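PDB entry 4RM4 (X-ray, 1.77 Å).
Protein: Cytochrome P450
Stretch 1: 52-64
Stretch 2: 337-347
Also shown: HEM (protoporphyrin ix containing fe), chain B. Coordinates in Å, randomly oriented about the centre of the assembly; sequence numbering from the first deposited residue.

Stretch 1 52-64: LYDDVKKVVGDKE
Stretch 2 337-347: NPHIAFGHGIH

Stretch 1 is a helix from Tyr53 to Gly61, with Leu52 at the N-cap position; stretch 2 has no regular helix or strand and runs alongside it, and the residues that touch are at least 283 positions apart in sequence. The helix is held by i to i+4 bonds, from Val56 N to Leu52 O at 2.8 Å through to Asp62 N to Lys58 O at 2.9 Å. Asp62 is the first residue to leave helical angles (phi/psi -85/86). Tyr53 lies near Pro338 and Gly61 near Gly345, so the two chains advance in the same general direction; the closest CA atoms, those of Gly61 and Gly345, are 4.7 Å apart. Together the stretches bury 543 Å², and His344, Ile340 and Lys57 contribute the largest shares.

His344 covers the most. Its backbone is extended (-168/130), its CA-to-CB bond points toward the helix, and chi1 of 170° (t) with chi2 of 53° lays the imidazole beside Lys57. Lys57 is all-trans (chi1 to chi4 -164°, 171°, -173°, 174°), and its CE stands 3.7 Å from the centroid of the His344 ring, 5° off the normal. That is a CH-pi contact over the ring face, and it suits a methylene polarised by the neighbouring ammonium. The ring also approaches the backbone, with His344 CD2 3.5 Å from Lys57 O. Gly61 makes room here: an ideal CB on it would lie 2.3 Å from His344 CD2, a clash. Its bare CA instead makes a CA-H...O contact with His344 O at 3.5 Å, with an angle of 136° at the hydrogen.

Ile340 provides the apolar centre. It opens a type I turn ending at Gly343, closed by Gly343 N to Ile340 O at 3.0 Å. Its phi/psi is -117/38, with chi1 39° (p) and chi2 -170° (t), and its CA-to-CB bond points toward the helix. Ile340 CD1 lies 3.8 Å from Val56 CG1, 4.0 Å from Tyr53 CE1 and 4.1 Å from Lys57 CB, so one methyl group meets three helical residues.

The same lysine links this packing to a polar contact. Tyr53, with chi1 -177° (t) and chi2 96°, donates from OH to Pro338 O at 2.8 Å, the acceptor lying at the ring edge near its plane. Lys57 NZ donates to Tyr53 OH at 3.0 Å, so the phenol both gives and receives.

At the C-terminal end of the helix, water 1 bridges the stretches: it donates to Gly61 O at 2.7 Å and accepts from Ile346 N at 3.0 Å. Past it, Lys63 (chi1 67°, p) brings its CD to 3.8 Å from Ile346 CG2, while its NZ forms a salt bridge with Glu64 OE2 at 2.9 Å.

Stretch 2 also meets the heme. His347 ND1 donates to HEM O2D at 2.7 Å, with a nearly linear angle of 171°. Gly343, at 86/-158, has backbone angles that by themselves call for glycine; a CB there would also crowd HEM CAA at 3.0 Å.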

ATOM      1  N   LEU A  52     -16.378  12.393   1.697  1.00 14.18           N
ATOM      2  CA  LEU A  52     -17.366  11.538   2.364  1.00 16.58           C
ATOM      3  C   LEU A  52     -17.310  10.103   1.857  1.00 15.47           C
ATOM      4  O   LEU A  52     -17.065   9.863   0.680  1.00 17.53           O
ATOM      5  CB  LEU A  52     -18.793  12.078   2.172  1.00 18.19           C
ATOM      6  CG  LEU A  52     -19.201  13.405   2.821  1.00 16.92           C
ATOM      7  CD1 LEU A  52     -20.622  13.776   2.438  1.00 24.26           C
ATOM      8  CD2 LEU A  52     -19.072  13.335   4.340  1.00 17.81           C
ATOM      9  N   TYR A  53     -17.554   9.152   2.747  1.00 17.01           N
ATOM     10  CA  TYR A  53     -17.502   7.736   2.362  1.00 18.05           C
ATOM     11  C   TYR A  53     -18.319   7.377   1.096  1.00 16.69           C
ATOM     12  O   TYR A  53     -17.800   6.761   0.169  1.00 15.90           O
ATOM     13  CB  TYR A  53     -17.918   6.856   3.543  1.00 14.77           C
ATOM     14  CG  TYR A  53     -17.825   5.372   3.278  1.00 21.45           C
ATOM     15  CD1 TYR A  53     -16.697   4.639   3.652  1.00 14.19           C
ATOM     16  CD2 TYR A  53     -18.867   4.704   2.651  1.00 21.22           C
ATOM     17  CE1 TYR A  53     -16.623   3.265   3.403  1.00 17.30           C
ATOM     18  CE2 TYR A  53     -18.798   3.361   2.390  1.00 21.90           C
ATOM     19  CZ  TYR A  53     -17.682   2.641   2.766  1.00 20.33           C
ATOM     20  OH  TYR A  53     -17.655   1.288   2.503  1.00 20.04           O
ATOM     21  N   ASP A  54     -19.602   7.727   1.047  1.00 18.46           N
ATOM     22  CA  ASP A  54     -20.386   7.367  -0.138  1.00 20.06           C
ATOM     23  C   ASP A  54     -19.839   7.998  -1.427  1.00 19.70           C
ATOM     24  O   ASP A  54     -19.791   7.359  -2.484  1.00 19.72           O
ATOM     25  CB  ASP A  54     -21.872   7.713   0.055  1.00 22.50           C
ATOM     26  CG  ASP A  54     -22.531   6.879   1.143  1.00 36.34           C
ATOM     27  OD1 ASP A  54     -21.965   5.831   1.524  1.00 35.77           O
ATOM     28  OD2 ASP A  54     -23.619   7.270   1.614  1.00 47.35           O
ATOM     29  N   ASP A  55     -19.417   9.257  -1.344  1.00 18.99           N
ATOM     30  CA  ASP A  55     -18.878   9.944  -2.506  1.00 17.27           C
ATOM     31  C   ASP A  55     -17.548   9.329  -2.944  1.00 17.65           C
ATOM     32  O   ASP A  55     -17.350   9.026  -4.129  1.00 18.85           O
ATOM     33  CB  ASP A  55     -18.721  11.436  -2.217  1.00 19.43           C
ATOM     34  CG  ASP A  55     -20.051  12.115  -1.951  1.00 20.55           C
ATOM     35  OD1 ASP A  55     -21.074  11.549  -2.375  1.00 24.77           O
ATOM     36  OD2 ASP A  55     -20.069  13.205  -1.333  1.00 21.43           O
ATOM     37  N   VAL A  56     -16.650   9.140  -1.987  1.00 14.61           N
ATOM     38  CA  VAL A  56     -15.363   8.512  -2.275  1.00 14.63           C
ATOM     39  C   VAL A  56     -15.546   7.131  -2.904  1.00 16.88           C
ATOM     40  O   VAL A  56     -14.905   6.801  -3.897  1.00 15.94           O
ATOM     41  CB  VAL A  56     -14.486   8.374  -1.009  1.00 16.07           C
ATOM     42  CG1 VAL A  56     -13.307   7.429  -1.289  1.00 16.13           C
ATOM     43  CG2 VAL A  56     -13.983   9.733  -0.556  1.00 16.86           C
ATOM     44  N   LYS A  57     -16.424   6.314  -2.331  1.00 15.70           N
ATOM     45  CA  LYS A  57     -16.576   4.938  -2.809  1.00 15.21           C
ATOM     46  C   LYS A  57     -17.165   4.916  -4.225  1.00 16.93           C
ATOM     47  O   LYS A  57     -16.758   4.109  -5.074  1.00 19.53           O
ATOM     48  CB  LYS A  57     -17.435   4.123  -1.835  1.00 19.03           C
ATOM     49  CG  LYS A  57     -17.330   2.624  -2.048  1.00 19.17           C
ATOM     50  CD  LYS A  57     -18.008   1.852  -0.934  1.00 20.65           C
ATOM     51  CE  LYS A  57     -17.764   0.354  -1.066  1.00 28.77           C
ATOM     52  NZ  LYS A  57     -18.318  -0.347   0.127  1.00 25.16           N
ATOM     53  N   LYS A  58     -18.098   5.821  -4.492  1.00 16.24           N
ATOM     54  CA  LYS A  58     -18.674   5.928  -5.829  1.00 18.13           C
ATOM     55  C   LYS A  58     -17.624   6.333  -6.865  1.00 17.43           C
ATOM     56  O   LYS A  58     -17.536   5.722  -7.933  1.00 16.33           O
ATOM     57  CB  LYS A  58     -19.832   6.925  -5.854  1.00 19.62           C
ATOM     58  CG  LYS A  58     -20.340   7.194  -7.278  1.00 23.74           C
ATOM     59  CD  LYS A  58     -21.766   7.748  -7.291  1.00 28.10           C
ATOM     60  CE  LYS A  58     -22.266   7.958  -8.725  1.00 26.61           C
ATOM     61  NZ  LYS A  58     -22.410   6.678  -9.470  1.00 34.62           N
ATOM     62  N   VAL A  59     -16.842   7.370  -6.562  1.00 17.36           N
ATOM     63  CA  VAL A  59     -15.793   7.819  -7.487  1.00 16.32           C
ATOM     64  C   VAL A  59     -14.841   6.662  -7.820  1.00 18.19           C
ATOM     65  O   VAL A  59     -14.574   6.367  -8.975  1.00 17.98           O
ATOM     66  CB  VAL A  59     -14.986   9.022  -6.919  1.00 16.26           C
ATOM     67  CG1 VAL A  59     -13.736   9.327  -7.772  1.00 14.04           C
ATOM     68  CG2 VAL A  59     -15.887  10.274  -6.798  1.00 20.73           C
ATOM     69  N   VAL A  60     -14.375   5.996  -6.777  1.00 15.26           N
ATOM     70  CA  VAL A  60     -13.344   4.979  -6.883  1.00 15.13           C
ATOM     71  C   VAL A  60     -13.863   3.756  -7.612  1.00 13.42           C
ATOM     72  O   VAL A  60     -13.155   3.169  -8.411  1.00 15.53           O
ATOM     73  CB  VAL A  60     -12.820   4.616  -5.471  1.00 18.55           C
ATOM     74  CG1 VAL A  60     -11.978   3.325  -5.485  1.00 14.56           C
ATOM     75  CG2 VAL A  60     -12.034   5.811  -4.906  1.00 15.10           C
ATOM     76  N   GLY A  61     -15.123   3.406  -7.378  1.00 14.28           N
ATOM     77  CA  GLY A  61     -15.682   2.189  -7.943  1.00 14.67           C
ATOM     78  C   GLY A  61     -16.375   2.320  -9.288  1.00 22.69           C
ATOM     79  O   GLY A  61     -16.553   1.326 -10.010  1.00 19.05           O
ATOM     80  N   ASP A  62     -16.778   3.534  -9.641  1.00 18.09           N
ATOM     81  CA  ASP A  62     -17.618   3.694 -10.815  1.00 18.30           C
ATOM     82  C   ASP A  62     -16.732   3.770 -12.058  1.00 22.44           C
ATOM     83  O   ASP A  62     -16.350   4.852 -12.489  1.00 22.14           O
ATOM     84  CB  ASP A  62     -18.494   4.941 -10.667  1.00 21.43           C
ATOM     85  CG  ASP A  62     -19.579   5.026 -11.729  1.00 29.96           C
ATOM     86  OD1 ASP A  62     -19.335   4.583 -12.869  1.00 28.21           O
ATOM     87  OD2 ASP A  62     -20.680   5.530 -11.414  1.00 30.50           O
ATOM     88  N   LYS A  63     -16.392   2.612 -12.614  1.00 21.61           N
ATOM     89  CA  LYS A  63     -15.525   2.563 -13.784  1.00 25.92           C
ATOM     90  C   LYS A  63     -16.175   3.201 -15.008  1.00 26.06           C
ATOM     91  O   LYS A  63     -15.486   3.711 -15.884  1.00 23.73           O
ATOM     92  CB  LYS A  63     -15.084   1.126 -14.097  1.00 25.87           C
ATOM     93  CG  LYS A  63     -16.204   0.196 -14.544  1.00 31.53           C
ATOM     94  CD  LYS A  63     -15.695  -1.213 -14.795  1.00 34.14           C
ATOM     95  CE  LYS A  63     -16.816  -2.142 -15.236  1.00 28.77           C
ATOM     96  NZ  LYS A  63     -17.863  -2.255 -14.194  1.00 39.15           N
ATOM     97  N   GLU A  64     -17.501   3.186 -15.061  1.00 28.11           N
ATOM     98  CA  GLU A  64     -18.204   3.752 -16.211  1.00 25.98           C
ATOM     99  C   GLU A  64     -18.065   5.277 -16.295  1.00 28.47           C
ATOM    100  O   GLU A  64     -18.023   5.840 -17.394  1.00 26.47           O
ATOM    101  CB  GLU A  64     -19.687   3.356 -16.186  1.00 24.67           C
ATOM    102  CG  GLU A  64     -19.937   1.852 -16.286  1.00 29.44           C
ATOM    103  CD  GLU A  64     -19.707   1.120 -14.963  1.00 32.96           C
ATOM    104  OE1 GLU A  64     -19.500   1.793 -13.920  1.00 33.40           O
ATOM    105  OE2 GLU A  64     -19.744  -0.132 -14.965  1.00 37.25           O
ATOM    106  N   ASN A 337     -16.304  -4.260   9.027  1.00 24.97           N
ATOM    107  CA  ASN A 337     -15.387  -3.146   8.845  1.00 23.18           C
ATOM    108  C   ASN A 337     -15.130  -2.884   7.366  1.00 22.04           C
ATOM    109  O   ASN A 337     -14.094  -3.276   6.838  1.00 25.81           O
ATOM    110  CB  ASN A 337     -14.068  -3.451   9.560  1.00 20.39           C
ATOM    111  CG  ASN A 337     -13.237  -2.202   9.801  1.00 16.90           C
ATOM    112  OD1 ASN A 337     -13.502  -1.151   9.223  1.00 19.89           O
ATOM    113  ND2 ASN A 337     -12.240  -2.314  10.662  1.00 18.24           N
ATOM    114  N   PRO A 338     -16.083  -2.220   6.693  1.00 22.96           N
ATOM    115  CA  PRO A 338     -16.072  -1.958   5.248  1.00 21.80           C
ATOM    116  C   PRO A 338     -15.205  -0.754   4.864  1.00 21.08           C
ATOM    117  O   PRO A 338     -15.637   0.145   4.131  1.00 18.75           O
ATOM    118  CB  PRO A 338     -17.544  -1.664   4.954  1.00 21.81           C
ATOM    119  CG  PRO A 338     -18.038  -1.025   6.219  1.00 22.41           C
ATOM    120  CD  PRO A 338     -17.264  -1.639   7.349  1.00 20.46           C
ATOM    121  N   HIS A 339     -13.974  -0.740   5.350  1.00 17.54           N
ATOM    122  CA  HIS A 339     -13.049   0.314   4.962  1.00 19.92           C
ATOM    123  C   HIS A 339     -12.738   0.213   3.468  1.00 18.41           C
ATOM    124  O   HIS A 339     -12.948  -0.820   2.832  1.00 17.80           O
ATOM    125  CB  HIS A 339     -11.760   0.229   5.778  1.00 16.64           C
ATOM    126  CG  HIS A 339     -10.937  -0.985   5.487  1.00 18.70           C
ATOM    127  ND1 HIS A 339     -10.188  -1.123   4.333  1.00 17.93           N
ATOM    128  CD2 HIS A 339     -10.742  -2.117   6.202  1.00 17.31           C
ATOM    129  CE1 HIS A 339      -9.575  -2.294   4.351  1.00 15.71           C
ATOM    130  NE2 HIS A 339      -9.888  -2.913   5.477  1.00 16.50           N
ATOM    131  N   ILE A 340     -12.236   1.289   2.902  1.00 16.36           N
ATOM    132  CA  ILE A 340     -11.814   1.222   1.519  1.00 21.54           C
ATOM    133  C   ILE A 340     -10.316   1.478   1.380  1.00 18.85           C
ATOM    134  O   ILE A 340      -9.861   2.075   0.423  1.00 14.72           O
ATOM    135  CB  ILE A 340     -12.688   2.094   0.606  1.00 22.26           C
ATOM    136  CG1 ILE A 340     -13.056   3.419   1.271  1.00 21.46           C
ATOM    137  CG2 ILE A 340     -13.994   1.366   0.307  1.00 25.27           C
ATOM    138  CD1 ILE A 340     -14.105   4.183   0.476  1.00 21.59           C
ATOM    139  N   ALA A 341      -9.543   0.960   2.329  1.00 15.12           N
ATOM    140  CA  ALA A 341      -8.101   1.169   2.286  1.00 15.20           C
ATOM    141  C   ALA A 341      -7.469   0.534   1.055  1.00 15.60           C
ATOM    142  O   ALA A 341      -6.436   1.007   0.574  1.00 12.50           O
ATOM    143  CB  ALA A 341      -7.458   0.635   3.534  1.00 16.51           C
ATOM    144  N   PHE A 342      -8.096  -0.528   0.541  1.00 12.52           N
ATOM    145  CA  PHE A 342      -7.565  -1.256  -0.613  1.00 14.82           C
ATOM    146  C   PHE A 342      -8.307  -0.857  -1.897  1.00 13.70           C
ATOM    147  O   PHE A 342      -8.152  -1.493  -2.950  1.00 14.53           O
ATOM    148  CB  PHE A 342      -7.725  -2.768  -0.397  1.00 12.50           C
ATOM    149  CG  PHE A 342      -6.747  -3.368   0.582  1.00 13.96           C
ATOM    150  CD1 PHE A 342      -7.192  -4.193   1.602  1.00 14.89           C
ATOM    151  CD2 PHE A 342      -5.387  -3.155   0.455  1.00 12.84           C
ATOM    152  CE1 PHE A 342      -6.299  -4.791   2.471  1.00 15.71           C
ATOM    153  CE2 PHE A 342      -4.480  -3.742   1.330  1.00 15.73           C
ATOM    154  CZ  PHE A 342      -4.939  -4.560   2.344  1.00 14.37           C
ATOM    155  N   GLY A 343      -9.125   0.186  -1.808  1.00 14.76           N
ATOM    156  CA  GLY A 343      -9.955   0.587  -2.936  1.00 14.24           C
ATOM    157  C   GLY A 343     -11.285  -0.155  -2.994  1.00 14.47           C
ATOM    158  O   GLY A 343     -11.784  -0.673  -1.975  1.00 14.64           O
ATOM    159  N   HIS A 344     -11.861  -0.189  -4.195  1.00 15.05           N
ATOM    160  CA  HIS A 344     -13.190  -0.729  -4.416  1.00 13.81           C
ATOM    161  C   HIS A 344     -13.442  -0.891  -5.898  1.00 17.36           C
ATOM    162  O   HIS A 344     -13.234   0.047  -6.667  1.00 16.11           O
ATOM    163  CB  HIS A 344     -14.239   0.256  -3.860  1.00 13.57           C
ATOM    164  CG  HIS A 344     -15.643  -0.096  -4.237  1.00 15.44           C
ATOM    165  ND1 HIS A 344     -16.181  -1.342  -4.006  1.00 15.06           N
ATOM    166  CD2 HIS A 344     -16.618   0.632  -4.832  1.00 18.03           C
ATOM    167  CE1 HIS A 344     -17.433  -1.367  -4.433  1.00 23.50           C
ATOM    168  NE2 HIS A 344     -17.724  -0.180  -4.937  1.00 22.46           N
ATOM    169  N   GLY A 345     -13.906  -2.065  -6.315  1.00 15.83           N
ATOM    170  CA  GLY A 345     -14.228  -2.265  -7.722  1.00 15.86           C
ATOM    171  C   GLY A 345     -13.138  -2.985  -8.497  1.00 17.24           C
ATOM    172  O   GLY A 345     -12.389  -3.799  -7.930  1.00 14.49           O
ATOM    173  N   ILE A 346     -13.042  -2.683  -9.790  1.00 18.62           N
ATOM    174  CA  ILE A 346     -12.139  -3.429 -10.661  1.00 15.32           C
ATOM    175  C   ILE A 346     -10.657  -3.301 -10.293  1.00 16.07           C
ATOM    176  O   ILE A 346      -9.892  -4.231 -10.524  1.00 16.95           O
ATOM    177  CB  ILE A 346     -12.340  -3.129 -12.177  1.00 21.39           C
ATOM    178  CG1 ILE A 346     -12.052  -1.660 -12.519  1.00 17.59           C
ATOM    179  CG2 ILE A 346     -13.735  -3.569 -12.631  1.00 19.31           C
ATOM    180  CD1 ILE A 346     -11.944  -1.405 -14.028  1.00 20.33           C
ATOM    181  N   HIS A 347     -10.263  -2.161  -9.721  1.00 13.99           N
ATOM    182  CA  HIS A 347      -8.857  -1.934  -9.376  1.00 14.87           C
ATOM    183  C   HIS A 347      -8.530  -2.295  -7.921  1.00 14.11           C
ATOM    184  O   HIS A 347      -7.416  -2.021  -7.447  1.00 14.62           O
ATOM    185  CB  HIS A 347      -8.472  -0.468  -9.637  1.00 16.00           C
ATOM    186  CG  HIS A 347      -8.473  -0.084 -11.088  1.00 16.34           C
ATOM    187  ND1 HIS A 347      -7.456  -0.440 -11.951  1.00 14.87           N
ATOM    188  CD2 HIS A 347      -9.353   0.638 -11.820  1.00 14.88           C
ATOM    189  CE1 HIS A 347      -7.714   0.039 -13.157  1.00 16.43           C
ATOM    190  NE2 HIS A 347      -8.860   0.694 -13.107  1.00 14.25           N
TER
HETATM  191  CHA HEM B 401      -4.181  -1.355  -6.173  1.00 13.97           C
HETATM  192  CHB HEM B 401      -3.695  -0.031  -1.546  1.00 12.70           C
HETATM  193  CHC HEM B 401      -0.245  -3.419  -0.924  1.00 12.72           C
HETATM  194  CHD HEM B 401      -0.370  -4.399  -5.668  1.00 14.60           C
HETATM  195  C1A HEM B 401      -4.386  -0.723  -4.964  1.00 15.73           C
HETATM  196  C2A HEM B 401      -5.422   0.245  -4.662  1.00 14.99           C
HETATM  197  C3A HEM B 401      -5.289   0.611  -3.384  1.00 14.61           C
HETATM  198  C4A HEM B 401      -4.176  -0.121  -2.826  1.00 12.19           C
HETATM  199  CMA HEM B 401      -6.168   1.638  -2.617  1.00 14.35           C
HETATM  200  CAA HEM B 401      -6.507   0.763  -5.638  1.00 15.35           C
HETATM  201  CBA HEM B 401      -5.940   1.831  -6.554  1.00 14.92           C
HETATM  202  CGA HEM B 401      -7.033   2.555  -7.308  1.00 17.03           C
HETATM  203  O1A HEM B 401      -6.676   3.516  -8.035  1.00 17.48           O
HETATM  204  O2A HEM B 401      -8.229   2.184  -7.182  1.00 14.94           O
HETATM  205  C1B HEM B 401      -2.751  -0.860  -0.993  1.00 13.19           C
HETATM  206  C2B HEM B 401      -2.428  -0.930   0.420  1.00 11.63           C
HETATM  207  C3B HEM B 401      -1.465  -1.848   0.580  1.00 11.00           C
HETATM  208  C4B HEM B 401      -1.159  -2.418  -0.710  1.00 14.32           C
HETATM  209  CMB HEM B 401      -3.095  -0.061   1.508  1.00 14.46           C
HETATM  210  CAB HEM B 401      -0.775  -2.339   1.873  1.00 14.12           C
HETATM  211  CBB HEM B 401      -1.347  -2.148   3.063  1.00 20.59           C
HETATM  212  C1C HEM B 401      -0.005  -3.998  -2.142  1.00 16.31           C
HETATM  213  C2C HEM B 401       0.899  -5.101  -2.403  1.00 13.19           C
HETATM  214  C3C HEM B 401       0.852  -5.360  -3.716  1.00 14.14           C
HETATM  215  C4C HEM B 401      -0.073  -4.443  -4.321  1.00 13.03           C
HETATM  216  CMC HEM B 401       1.724  -5.806  -1.305  1.00 13.85           C
HETATM  217  CAC HEM B 401       1.611  -6.417  -4.555  1.00 15.02           C
HETATM  218  CBC HEM B 401       2.663  -7.115  -4.114  1.00 17.83           C
HETATM  219  C1D HEM B 401      -1.377  -3.661  -6.246  1.00 15.43           C
HETATM  220  C2D HEM B 401      -1.672  -3.671  -7.651  1.00 16.53           C
HETATM  221  C3D HEM B 401      -2.866  -2.723  -7.822  1.00 13.16           C
HETATM  222  C4D HEM B 401      -3.170  -2.238  -6.490  1.00 15.66           C
HETATM  223  CMD HEM B 401      -0.937  -4.481  -8.735  1.00 14.74           C
HETATM  224  CAD HEM B 401      -3.591  -2.381  -9.146  1.00 13.68           C
HETATM  225  CBD HEM B 401      -4.756  -3.361  -9.308  1.00 16.67           C
HETATM  226  CGD HEM B 401      -5.566  -3.004 -10.532  1.00 16.03           C
HETATM  227  O1D HEM B 401      -6.360  -3.872 -10.989  1.00 15.71           O
HETATM  228  O2D HEM B 401      -5.387  -1.868 -11.043  1.00 16.99           O
HETATM  229  NA  HEM B 401      -3.641  -0.911  -3.815  1.00 12.22           N
HETATM  230  NB  HEM B 401      -1.944  -1.780  -1.645  1.00 15.68           N
HETATM  231  NC  HEM B 401      -0.583  -3.612  -3.337  1.00 18.81           N
HETATM  232  ND  HEM B 401      -2.273  -2.826  -5.602  1.00 13.15           N
HETATM  233 FE   HEM B 401      -2.227  -2.382  -3.574  1.00 16.37          FE
HETATM  234  O   HOH W   1     -14.715  -0.422 -10.856  1.00 27.72           O
HETATM  235  O   HOH W   2      -0.795  -0.434  -3.892  1.00 24.37           O